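DTDP-glucose 4,6-dehydratase (Klebsiella pneumoniae, PDB 5U4Q) binds NAD and probably catalyses the dehydration of dTDP-glucose to its 4-keto-6-deoxy product, using the bound cofactor as a transient hydride acceptor. Local coordinates at residues L62-A65 / G69-K72; G13-H18 / I83-Q88; A71-F74 / Q78-R81; N111-C116 / H166-L171. All coordinates share one frame; numbering follows the deposited sequence.

All four interactions lie in the Rossmann-type domain that carries NAD. Along the chain, interactions 1 and 3 fall at the two ends of helix 67-77, their centres about 10 Å apart, and both are nested inside the long loop closed by interaction 2. Interaction 4 follows later, pairing helices 98-118 and 153-172. Interactions 1 and 2 have centres about 15 Å apart; interaction 1 binds the adenine, interaction 2 the pyrophosphate and nicotinamide ribose, and they meet where Leu64 packs on His84 and Ala86. Helix 98-118 ties the group together: Asn111 and Ile112 touch interaction 1, and Phe74 of interaction 3 packs against it. The cofactor site is thus continuous with the packing that reaches the second subunit.

Interaction 1 (L62-A65 / G69-K72); sequences LDLA and GMAK. With NAD (nicotinamide-adenine-dinucleotide), chain C.
Met70, present as selenomethionine, reaches from the first turns of helix 67-77 across the loop 62-65. Its CG stands beside the backbone N and anti to the carbonyl carbon (chi1 -72°), and two further bends fold the chain onto the loop. CG lies against the backbone, 3.5 Å from Leu64 O and a little farther from Asp63 O. The selenium then rests on Leu62, with SE 3.8 Å from CD2, and also passes near Leu64 CA. At the tip, CE meets Leu64 CD2 at 3.9 Å. The other branch of Leu62 points at the bare backbone of the helix, its CD1 3.8 Å from Gly69 CA. Isoleucines of strand 29-34 and helix 98-118 close round this apolar patch, while Leu64 O accepts a hydrogen bond from Asn111. On the cofactor side, Leu64 N donates to NAD N1A over 3.0 Å in a nearly straight bond, and NAD N6A donates to Asp63 OD1 at 2.9 Å. That same oxygen uses its anti lone pair to accept from Ala65 N at 3.1 Å, forming an Asx turn, and Asn35 binds OD2. A backbone donor and a carboxylate acceptor therefore read the N1A and N6A edge of the base together, a pattern that suits adenine, with the carboxylate held from both oxygens.

Interaction 2 (G13-H18 / I83-Q88); sequences GFIGFH and IHLAAQ. With NAD (nicotinamide-adenine-dinucleotide), chain C.
Leu85 and Ile15 cross at about a right angle where the end of strand 81-84 faces the first turn of helix 14-25. Leu85 rests CD1 on the backbone of Gly16, 3.4 Å from its CA. The same methyl touches Ile15 CG2 at 3.9 Å. Ile15 divides its branches: CG2 stands anti to the backbone N and faces Leu85, while CG1 leads CD1 to the nicotinamide, 3.8 Å from NAD C2N. Gly13 and Gly16 are the last two glycines of the GxxGxxG loop of the Rossmann fold, which brings the pyrophosphate to the helix N-terminus. Gly13 is the N-cap, and its lack of a side chain lets the link between ribose and phosphate come close to CA. The next two amides each take one phosphate: Phe14 N donates to NAD O1A at 3.0 Å with an angle of 174°, and Ile15 N to NAD O1N at 2.8 Å. The positive end of the helix dipole would be expected to reinforce both bonds. Across from them, Leu85 O accepts from the nicotinamide-ribose hydroxyl NAD O3D at 2.8 Å, and Ala86 CB lies 3.8 Å from C4A of the adenine. The Phe14 ring presents its edge to the carboxamide nitrogen NAD N7N. Thr9 OG1 bonds Leu85 N and Ala86 N, setting this turn beside strand 5-9.

Interaction 3 (A71-F74 / Q78-R81); sequences AKLF and QFDR
Phe79 and Phe74 form an edge-to-face (T-shaped) pair, the edge of Phe79 turned to the face of Phe74, with centroids 5.8 Å apart and planes at 86°. A second neighbour lies in the plane of the Phe79 ring at its edge, where CE2 is 4.0 Å from Leu73 CG. Leu73 CG stands anti to the backbone N (chi1 173°), which swings this branch point toward the ring. Next to this pair, the backbone closes the end of helix 67-77. Gln78 N donates to Phe74 O over 3.1 Å, and a water donates to the same carbonyl at 2.9 Å while accepting from Phe79 N at 2.9 Å. Gln78 has left the helix with positive phi, and the chain turns there toward strand 81-84 in an alpha-to-beta connection of the Rossmann fold. Farther out, Leu7 of strand 5-9 touches both rings, Val31 of strand 29-34 touches Phe79 and Leu73, and Asp80 OD2 accepts from Lys5 N. Two donors, Gln78 N and the water, thus satisfy the Phe74 carbonyl, and the water carries the polar link on to Phe79 N beside the apolar packing of the rings.

Interaction 4 (N111-C116 / H166-L171); sequences NILEGC and HTYSHL
In Glu114, CG stands beside the backbone N and anti to the carbonyl carbon, and a bend at chi2 (-70°) brings the carboxylate back to Tyr168 although its CB points away. Tyr168 OH donates to Glu114 OE2 over 2.7 Å. The hydroxyl meets that oxygen on its anti side, tilted out of the carboxylate plane, and the carboxylate and ring planes are 88° apart. OE2 lies near the plane of the ring at its edge, 3.4 Å from Tyr168 CE2. Where Glu114 takes the edge, Leu113 takes a face: its CB sits over the ring, 3.9 Å from the centroid and 20° off the normal, a CH-pi contact. Farther along the leucine, CD1 lies over the CG end of the same face, 4.0 Å from Tyr168 CD1, while CD2 lies 4.1 Å from Tyr168 CB. These are the two long helices 98-118 and 153-172, which in short-chain dehydrogenase relatives commonly build the four-helix dimer interface. Here the second subunit lies alongside: its Tyr99 packs on Glu114 and bonds Asn111 OD1, and its Pro150 accepts from His166. The buried carboxylate has further partners on its own helix, a salt bridge from OE2 to Arg117 and a hydrogen bond between OE1 and His118. The positive charge of Arg117 would be expected to favour the ionised form of Glu114. Tyr172 meets the Tyr168 ring edge-to-face, and Leu124 of strand 123-129 backs Leu113.

Interaction 1 (L62-A65 / G69-K72)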
# COMPACT_ATOMS: atom_id res chain seq x y z
N LEU A 62 2.59 17.82 -15.45
CA LEU A 62 2.10 17.87 -14.09
C LEU A 62 2.58 16.64 -13.37
O LEU A 62 2.58 15.53 -13.95
CB LEU A 62 0.57 17.87 -14.12
CG LEU A 62 -0.23 17.94 -12.85
CD1 LEU A 62 0.05 19.22 -12.11
CD2 LEU A 62 -1.71 17.87 -13.21
N ASP A 63 2.98 16.81 -12.12
CA ASP A 63 3.39 15.71 -11.28
C ASP A 63 2.19 15.22 -10.49
O ASP A 63 1.42 16.00 -9.94
CB ASP A 63 4.50 16.13 -10.33
CG ASP A 63 5.33 14.97 -9.89
OD1 ASP A 63 4.78 14.10 -9.18
OD2 ASP A 63 6.52 14.92 -10.29
N LEU A 64 2.03 13.90 -10.41
CA LEU A 64 0.95 13.28 -9.64
C LEU A 64 0.95 13.71 -8.16
O LEU A 64 -0.12 13.74 -7.54
CB LEU A 64 1.08 11.76 -9.67
CG LEU A 64 0.87 11.02 -10.97
CD1 LEU A 64 1.20 9.57 -10.71
CD2 LEU A 64 -0.57 11.19 -11.47
N ALA A 65 2.13 14.05 -7.65
CA ALA A 65 2.30 14.43 -6.26
C ALA A 65 2.02 15.90 -5.98
O ALA A 65 2.05 16.30 -4.81
CB ALA A 65 3.71 14.09 -5.82
N GLY A 69 -1.95 21.24 -7.99
CA GLY A 69 -1.98 21.09 -9.47
C GLY A 69 -2.97 20.00 -9.89
O GLY A 69 -3.71 20.14 -10.87
N MSE A 70 -2.96 18.89 -9.17
CA MSE A 70 -3.91 17.81 -9.45
C MSE A 70 -5.34 18.21 -9.19
O MSE A 70 -6.24 17.95 -9.99
CB MSE A 70 -3.54 16.59 -8.63
CG MSE A 70 -2.27 15.93 -9.16
SE MSE A 70 -2.52 14.95 -10.84
CE MSE A 70 -3.45 13.43 -10.03
N ALA A 71 -5.57 18.90 -8.08
CA ALA A 71 -6.91 19.38 -7.77
C ALA A 71 -7.42 20.34 -8.86
O ALA A 71 -8.58 20.23 -9.28
CB ALA A 71 -6.93 20.06 -6.41
N LYS A 72 -6.57 21.25 -9.30
CA LYS A 72 -6.91 22.20 -10.37
C LYS A 72 -7.27 21.49 -11.67
O LYS A 72 -8.22 21.84 -12.36
CB LYS A 72 -5.77 23.17 -10.61
CG LYS A 72 -6.10 24.32 -11.57
CD LYS A 72 -4.88 25.23 -11.80
CE LYS A 72 -4.30 25.76 -10.49
NZ LYS A 72 -3.17 26.73 -10.69
PA NAD C . 6.31 4.33 -18.83
O1A NAD C . 6.63 4.30 -20.27
O2A NAD C . 7.39 4.61 -17.80
O5B NAD C . 5.08 5.36 -18.63
C5B NAD C . 4.70 5.93 -17.39
C4B NAD C . 4.69 7.44 -17.54
O4B NAD C . 4.35 7.94 -16.23
C3B NAD C . 6.04 8.02 -17.94
O3B NAD C . 6.04 8.73 -19.19
C2B NAD C . 6.39 8.91 -16.74
O2B NAD C . 7.06 10.13 -17.11
C1B NAD C . 5.06 9.14 -16.03
N9A NAD C . 5.20 9.41 -14.59
C8A NAD C . 5.90 8.69 -13.69
N7A NAD C . 5.82 9.25 -12.48
C5A NAD C . 5.05 10.34 -12.60
C6A NAD C . 4.60 11.41 -11.68
N6A NAD C . 4.93 11.42 -10.40
N1A NAD C . 3.83 12.36 -12.21
C2A NAD C . 3.48 12.40 -13.51
N3A NAD C . 3.88 11.47 -14.40
C4A NAD C . 4.66 10.44 -13.98
O3 NAD C . 5.68 2.93 -18.33
PN NAD C . 4.45 2.09 -18.96
O1N NAD C . 3.71 2.83 -19.99
O2N NAD C . 5.04 0.71 -19.20
O5D NAD C . 3.56 1.97 -17.64
C5D NAD C . 2.21 2.39 -17.51
C4D NAD C . 1.67 1.74 -16.25
O4D NAD C . 1.53 0.32 -16.46
C3D NAD C . 2.49 1.89 -14.97
O3D NAD C . 1.58 2.10 -13.89
C2D NAD C . 3.14 0.54 -14.77
O2D NAD C . 3.38 0.21 -13.39
C1D NAD C . 2.14 -0.41 -15.40
N1N NAD C . 2.77 -1.63 -15.94
C2N NAD C . 3.39 -1.66 -17.14
C3N NAD C . 3.98 -2.84 -17.63
C7N NAD C . 4.70 -2.96 -18.98
O7N NAD C . 5.03 -4.08 -19.39
N7N NAD C . 5.03 -1.90 -19.73
C4N NAD C . 3.94 -3.97 -16.84
C5N NAD C . 3.32 -3.92 -15.60
C6N NAD C . 2.75 -2.73 -15.15

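Interaction 2 (G13-H18 / I83-Q88)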
# COMPACT_ATOMS: atom_id res chain seq x y z
N GLY A 13 4.17 8.27 -21.75
CA GLY A 13 4.76 6.95 -21.59
C GLY A 13 4.22 5.97 -22.59
O GLY A 13 3.38 6.27 -23.38
N PHE A 14 4.75 4.74 -22.53
CA PHE A 14 4.40 3.70 -23.48
C PHE A 14 2.93 3.37 -23.57
O PHE A 14 2.29 3.59 -24.59
CB PHE A 14 5.23 2.44 -23.13
CG PHE A 14 4.91 1.20 -23.94
CD1 PHE A 14 4.52 1.24 -25.25
CD2 PHE A 14 5.15 -0.05 -23.36
CE1 PHE A 14 4.31 0.06 -25.97
CE2 PHE A 14 4.94 -1.22 -24.06
CZ PHE A 14 4.52 -1.17 -25.36
N ILE A 15 2.38 2.84 -22.49
CA ILE A 15 0.99 2.41 -22.53
C ILE A 15 0.06 3.63 -22.65
O ILE A 15 -0.86 3.61 -23.45
CB ILE A 15 0.65 1.50 -21.33
CG1 ILE A 15 1.58 0.28 -21.35
CG2 ILE A 15 -0.80 1.07 -21.38
CD1 ILE A 15 1.37 -0.65 -20.19
N GLY A 16 0.30 4.67 -21.85
CA GLY A 16 -0.56 5.87 -21.88
C GLY A 16 -0.64 6.52 -23.24
O GLY A 16 -1.72 6.96 -23.66
N PHE A 17 0.49 6.58 -23.95
CA PHE A 17 0.47 7.14 -25.30
C PHE A 17 -0.52 6.36 -26.17
O PHE A 17 -1.39 6.92 -26.84
CB PHE A 17 1.86 7.09 -25.94
CG PHE A 17 1.82 7.14 -27.43
CD1 PHE A 17 1.43 8.30 -28.10
CD2 PHE A 17 2.15 6.02 -28.18
CE1 PHE A 17 1.37 8.33 -29.47
CE2 PHE A 17 2.09 6.06 -29.56
CZ PHE A 17 1.70 7.22 -30.21
N HIS A 18 -0.39 5.03 -26.19
CA HIS A 18 -1.27 4.23 -27.00
C HIS A 18 -2.74 4.32 -26.63
O HIS A 18 -3.60 4.33 -27.52
CB HIS A 18 -0.81 2.75 -26.99
CG HIS A 18 0.42 2.49 -27.80
ND1 HIS A 18 0.39 2.14 -29.13
CD2 HIS A 18 1.72 2.50 -27.43
CE1 HIS A 18 1.63 1.93 -29.54
NE2 HIS A 18 2.45 2.15 -28.55
N ILE A 83 -8.14 7.04 -16.83
CA ILE A 83 -7.26 5.86 -17.01
C ILE A 83 -5.92 6.28 -16.43
O ILE A 83 -5.21 7.15 -16.97
CB ILE A 83 -7.20 5.32 -18.45
CG1 ILE A 83 -6.19 4.17 -18.56
CG2 ILE A 83 -6.84 6.38 -19.45
CD1 ILE A 83 -6.48 2.94 -17.74
N HIS A 84 -5.58 5.72 -15.27
CA HIS A 84 -4.39 6.09 -14.54
C HIS A 84 -3.28 5.08 -14.79
O HIS A 84 -3.35 3.93 -14.34
CB HIS A 84 -4.72 6.23 -13.05
CG HIS A 84 -3.53 6.50 -12.21
ND1 HIS A 84 -2.67 7.55 -12.46
CD2 HIS A 84 -3.04 5.86 -11.12
CE1 HIS A 84 -1.70 7.53 -11.57
NE2 HIS A 84 -1.90 6.52 -10.75
N LEU A 85 -2.25 5.56 -15.47
CA LEU A 85 -1.10 4.74 -15.85
C LEU A 85 0.23 5.28 -15.31
O LEU A 85 1.20 4.55 -15.20
CB LEU A 85 -1.04 4.59 -17.36
CG LEU A 85 -2.27 3.92 -17.98
CD1 LEU A 85 -2.35 4.16 -19.48
CD2 LEU A 85 -2.34 2.43 -17.67
N ALA A 86 0.28 6.56 -14.95
CA ALA A 86 1.51 7.16 -14.44
C ALA A 86 1.94 6.51 -13.13
O ALA A 86 1.13 6.36 -12.21
CB ALA A 86 1.33 8.66 -14.23
N ALA A 87 3.21 6.13 -13.09
CA ALA A 87 3.81 5.49 -11.92
C ALA A 87 5.29 5.31 -12.15
O ALA A 87 5.77 5.37 -13.28
CB ALA A 87 3.18 4.13 -11.63
N GLN A 88 5.97 5.09 -11.03
CA GLN A 88 7.36 4.74 -10.97
C GLN A 88 7.34 3.23 -11.06
O GLN A 88 6.70 2.57 -10.23
CB GLN A 88 7.92 5.14 -9.60
CG GLN A 88 9.39 4.84 -9.40
CD GLN A 88 10.29 5.73 -10.23
OE1 GLN A 88 9.95 6.88 -10.53
NE2 GLN A 88 11.45 5.20 -10.57
PA NAD C . 6.31 4.33 -18.83
O1A NAD C . 6.63 4.30 -20.27
O2A NAD C . 7.39 4.61 -17.80
O5B NAD C . 5.08 5.36 -18.63
C5B NAD C . 4.70 5.93 -17.39
C4B NAD C . 4.69 7.44 -17.54
O4B NAD C . 4.35 7.94 -16.23
C3B NAD C . 6.04 8.02 -17.94
O3B NAD C . 6.04 8.73 -19.19
C2B NAD C . 6.39 8.91 -16.74
O2B NAD C . 7.06 10.13 -17.11
C1B NAD C . 5.06 9.14 -16.03
N9A NAD C . 5.20 9.41 -14.59
C8A NAD C . 5.90 8.69 -13.69
N7A NAD C . 5.82 9.25 -12.48
C5A NAD C . 5.05 10.34 -12.60
C6A NAD C . 4.60 11.41 -11.68
N6A NAD C . 4.93 11.42 -10.40
N1A NAD C . 3.83 12.36 -12.21
C2A NAD C . 3.48 12.40 -13.51
N3A NAD C . 3.88 11.47 -14.40
C4A NAD C . 4.66 10.44 -13.98
O3 NAD C . 5.68 2.93 -18.33
PN NAD C . 4.45 2.09 -18.96
O1N NAD C . 3.71 2.83 -19.99
O2N NAD C . 5.04 0.71 -19.20
O5D NAD C . 3.56 1.97 -17.64
C5D NAD C . 2.21 2.39 -17.51
C4D NAD C . 1.67 1.74 -16.25
O4D NAD C . 1.53 0.32 -16.46
C3D NAD C . 2.49 1.89 -14.97
O3D NAD C . 1.58 2.10 -13.89
C2D NAD C . 3.14 0.54 -14.77
O2D NAD C . 3.38 0.21 -13.39
C1D NAD C . 2.14 -0.41 -15.40
N1N NAD C . 2.77 -1.63 -15.94
C2N NAD C . 3.39 -1.66 -17.14
C3N NAD C . 3.98 -2.84 -17.63
C7N NAD C . 4.70 -2.96 -18.98
O7N NAD C . 5.03 -4.08 -19.39
N7N NAD C . 5.03 -1.90 -19.73
C4N NAD C . 3.94 -3.97 -16.84
C5N NAD C . 3.32 -3.92 -15.60
C6N NAD C . 2.75 -2.73 -15.15

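Interaction 3 (A71-F74 / Q78-R81)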
# COMPACT_ATOMS: atom_id res chain seq x y z
N ALA A 71 -5.57 18.90 -8.08
CA ALA A 71 -6.91 19.38 -7.77
C ALA A 71 -7.42 20.34 -8.86
O ALA A 71 -8.58 20.23 -9.28
CB ALA A 71 -6.93 20.06 -6.41
N LYS A 72 -6.57 21.25 -9.30
CA LYS A 72 -6.91 22.20 -10.37
C LYS A 72 -7.27 21.49 -11.67
O LYS A 72 -8.22 21.84 -12.36
CB LYS A 72 -5.77 23.17 -10.61
CG LYS A 72 -6.10 24.32 -11.57
CD LYS A 72 -4.88 25.23 -11.80
CE LYS A 72 -4.30 25.76 -10.49
NZ LYS A 72 -3.17 26.73 -10.69
N LEU A 73 -6.51 20.45 -11.99
CA LEU A 73 -6.78 19.67 -13.19
C LEU A 73 -8.18 19.04 -13.14
O LEU A 73 -8.97 19.19 -14.05
CB LEU A 73 -5.72 18.58 -13.32
CG LEU A 73 -5.90 17.55 -14.43
CD1 LEU A 73 -5.50 18.13 -15.76
CD2 LEU A 73 -5.07 16.32 -14.10
N PHE A 74 -8.47 18.33 -12.06
CA PHE A 74 -9.75 17.70 -11.93
C PHE A 74 -10.89 18.73 -11.90
O PHE A 74 -11.90 18.56 -12.53
CB PHE A 74 -9.80 16.79 -10.72
CG PHE A 74 -9.17 15.42 -10.94
CD1 PHE A 74 -9.94 14.35 -11.33
CD2 PHE A 74 -7.83 15.20 -10.67
CE1 PHE A 74 -9.36 13.09 -11.50
CE2 PHE A 74 -7.25 13.94 -10.86
CZ PHE A 74 -8.03 12.91 -11.26
N GLN A 78 -13.37 18.43 -15.24
CA GLN A 78 -14.58 17.65 -14.99
C GLN A 78 -14.65 16.39 -15.89
O GLN A 78 -15.52 16.25 -16.75
CB GLN A 78 -15.82 18.56 -15.14
CG GLN A 78 -15.81 19.76 -14.19
CD GLN A 78 -15.98 19.39 -12.72
OE1 GLN A 78 -16.91 18.68 -12.35
NE2 GLN A 78 -15.09 19.91 -11.87
N PHE A 79 -13.68 15.50 -15.69
CA PHE A 79 -13.59 14.26 -16.42
C PHE A 79 -14.76 13.31 -16.25
O PHE A 79 -15.32 13.18 -15.15
CB PHE A 79 -12.29 13.53 -16.00
CG PHE A 79 -11.05 14.30 -16.32
CD1 PHE A 79 -10.69 14.53 -17.65
CD2 PHE A 79 -10.23 14.79 -15.32
CE1 PHE A 79 -9.57 15.25 -17.96
CE2 PHE A 79 -9.10 15.53 -15.62
CZ PHE A 79 -8.76 15.73 -16.95
N ASP A 80 -15.10 12.62 -17.32
CA ASP A 80 -16.08 11.56 -17.28
C ASP A 80 -15.42 10.27 -16.81
O ASP A 80 -15.98 9.56 -16.00
CB ASP A 80 -16.71 11.38 -18.66
CG ASP A 80 -17.45 12.63 -19.10
OD1 ASP A 80 -18.42 13.01 -18.40
OD2 ASP A 80 -17.04 13.25 -20.09
N ARG A 81 -14.22 9.97 -17.30
CA ARG A 81 -13.51 8.78 -16.90
C ARG A 81 -12.02 9.07 -16.77
O ARG A 81 -11.51 10.02 -17.35
CB ARG A 81 -13.75 7.67 -17.91
CG ARG A 81 -15.24 7.31 -17.95
CD ARG A 81 -15.57 6.10 -18.75
NE ARG A 81 -17.02 6.07 -18.93
CZ ARG A 81 -17.65 5.39 -19.88
NH1 ARG A 81 -16.97 4.68 -20.80
NH2 ARG A 81 -18.97 5.45 -19.93
O HOH W 1 -12.55 15.81 -13.05

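Interaction 4 (N111-C116 / H166-L171)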
# COMPACT_ATOMS: atom_id res chain seq x y z
N ASN A 111 -4.06 11.49 -4.76
CA ASN A 111 -4.52 12.69 -5.50
C ASN A 111 -5.50 12.30 -6.59
O ASN A 111 -6.50 12.99 -6.82
CB ASN A 111 -3.34 13.51 -6.04
CG ASN A 111 -2.53 14.13 -4.92
OD1 ASN A 111 -3.06 14.31 -3.81
ND2 ASN A 111 -1.26 14.43 -5.17
N ILE A 112 -5.23 11.20 -7.30
CA ILE A 112 -6.16 10.69 -8.29
C ILE A 112 -7.51 10.35 -7.63
O ILE A 112 -8.58 10.73 -8.16
CB ILE A 112 -5.59 9.42 -9.00
CG1 ILE A 112 -4.40 9.77 -9.90
CG2 ILE A 112 -6.65 8.66 -9.80
CD1 ILE A 112 -4.75 10.44 -11.19
N LEU A 113 -7.49 9.60 -6.52
CA LEU A 113 -8.73 9.18 -5.87
C LEU A 113 -9.54 10.39 -5.39
O LEU A 113 -10.76 10.42 -5.56
CB LEU A 113 -8.46 8.23 -4.72
CG LEU A 113 -7.95 6.83 -5.10
CD1 LEU A 113 -7.55 6.08 -3.83
CD2 LEU A 113 -9.00 6.06 -5.86
N GLU A 114 -8.84 11.36 -4.81
CA GLU A 114 -9.50 12.59 -4.33
C GLU A 114 -10.14 13.34 -5.48
O GLU A 114 -11.28 13.82 -5.35
CB GLU A 114 -8.53 13.46 -3.55
CG GLU A 114 -8.36 12.98 -2.12
CD GLU A 114 -9.61 13.22 -1.28
OE1 GLU A 114 -9.86 14.41 -1.01
OE2 GLU A 114 -10.31 12.26 -0.88
N GLY A 115 -9.43 13.44 -6.61
CA GLY A 115 -9.96 14.11 -7.79
C GLY A 115 -11.21 13.40 -8.28
O GLY A 115 -12.26 14.04 -8.60
N CYS A 116 -11.18 12.07 -8.31
CA CYS A 116 -12.34 11.29 -8.74
C CYS A 116 -13.52 11.44 -7.78
O CYS A 116 -14.66 11.51 -8.22
CB CYS A 116 -11.99 9.81 -8.87
SG CYS A 116 -10.87 9.43 -10.24
N HIS A 166 -10.41 0.21 -3.21
CA HIS A 166 -11.54 -0.47 -2.55
C HIS A 166 -12.24 0.48 -1.57
O HIS A 166 -13.47 0.59 -1.57
CB HIS A 166 -11.11 -1.70 -1.78
CG HIS A 166 -12.27 -2.41 -1.20
ND1 HIS A 166 -12.72 -2.19 0.09
CD2 HIS A 166 -13.17 -3.24 -1.78
CE1 HIS A 166 -13.84 -2.87 0.27
NE2 HIS A 166 -14.13 -3.53 -0.84
N THR A 167 -11.45 1.17 -0.74
CA THR A 167 -12.04 2.10 0.23
C THR A 167 -12.82 3.26 -0.43
O THR A 167 -13.86 3.65 0.06
CB THR A 167 -11.00 2.72 1.22
OG1 THR A 167 -10.18 3.67 0.55
CG2 THR A 167 -10.15 1.69 1.86
N TYR A 168 -12.32 3.79 -1.54
CA TYR A 168 -13.01 4.88 -2.23
C TYR A 168 -14.28 4.38 -2.93
O TYR A 168 -15.30 5.10 -2.96
CB TYR A 168 -12.04 5.64 -3.14
CG TYR A 168 -11.35 6.75 -2.38
CD1 TYR A 168 -10.56 6.48 -1.28
CD2 TYR A 168 -11.54 8.07 -2.74
CE1 TYR A 168 -9.98 7.51 -0.54
CE2 TYR A 168 -10.94 9.10 -2.02
CZ TYR A 168 -10.18 8.81 -0.91
OH TYR A 168 -9.61 9.81 -0.15
N SER A 169 -14.21 3.21 -3.53
CA SER A 169 -15.42 2.59 -4.12
C SER A 169 -16.48 2.36 -3.05
O SER A 169 -17.66 2.63 -3.26
CB SER A 169 -15.11 1.26 -4.80
OG SER A 169 -14.34 1.48 -5.97
N HIS A 170 -16.04 1.84 -1.91
CA HIS A 170 -16.96 1.54 -0.82
C HIS A 170 -17.61 2.81 -0.24
O HIS A 170 -18.86 2.89 -0.09
CB HIS A 170 -16.26 0.78 0.30
CG HIS A 170 -17.10 0.64 1.52
ND1 HIS A 170 -18.13 -0.27 1.61
CD2 HIS A 170 -17.11 1.35 2.68
CE1 HIS A 170 -18.71 -0.14 2.80
NE2 HIS A 170 -18.12 0.83 3.46
N LEU A 171 -16.78 3.77 0.12
CA LEU A 171 -17.26 5.00 0.79
C LEU A 171 -17.98 5.97 -0.10
O LEU A 171 -18.95 6.61 0.34
CB LEU A 171 -16.08 5.74 1.41
CG LEU A 171 -15.45 5.07 2.63
CD1 LEU A 171 -14.18 5.82 3.01
CD2 LEU A 171 -16.41 5.04 3.81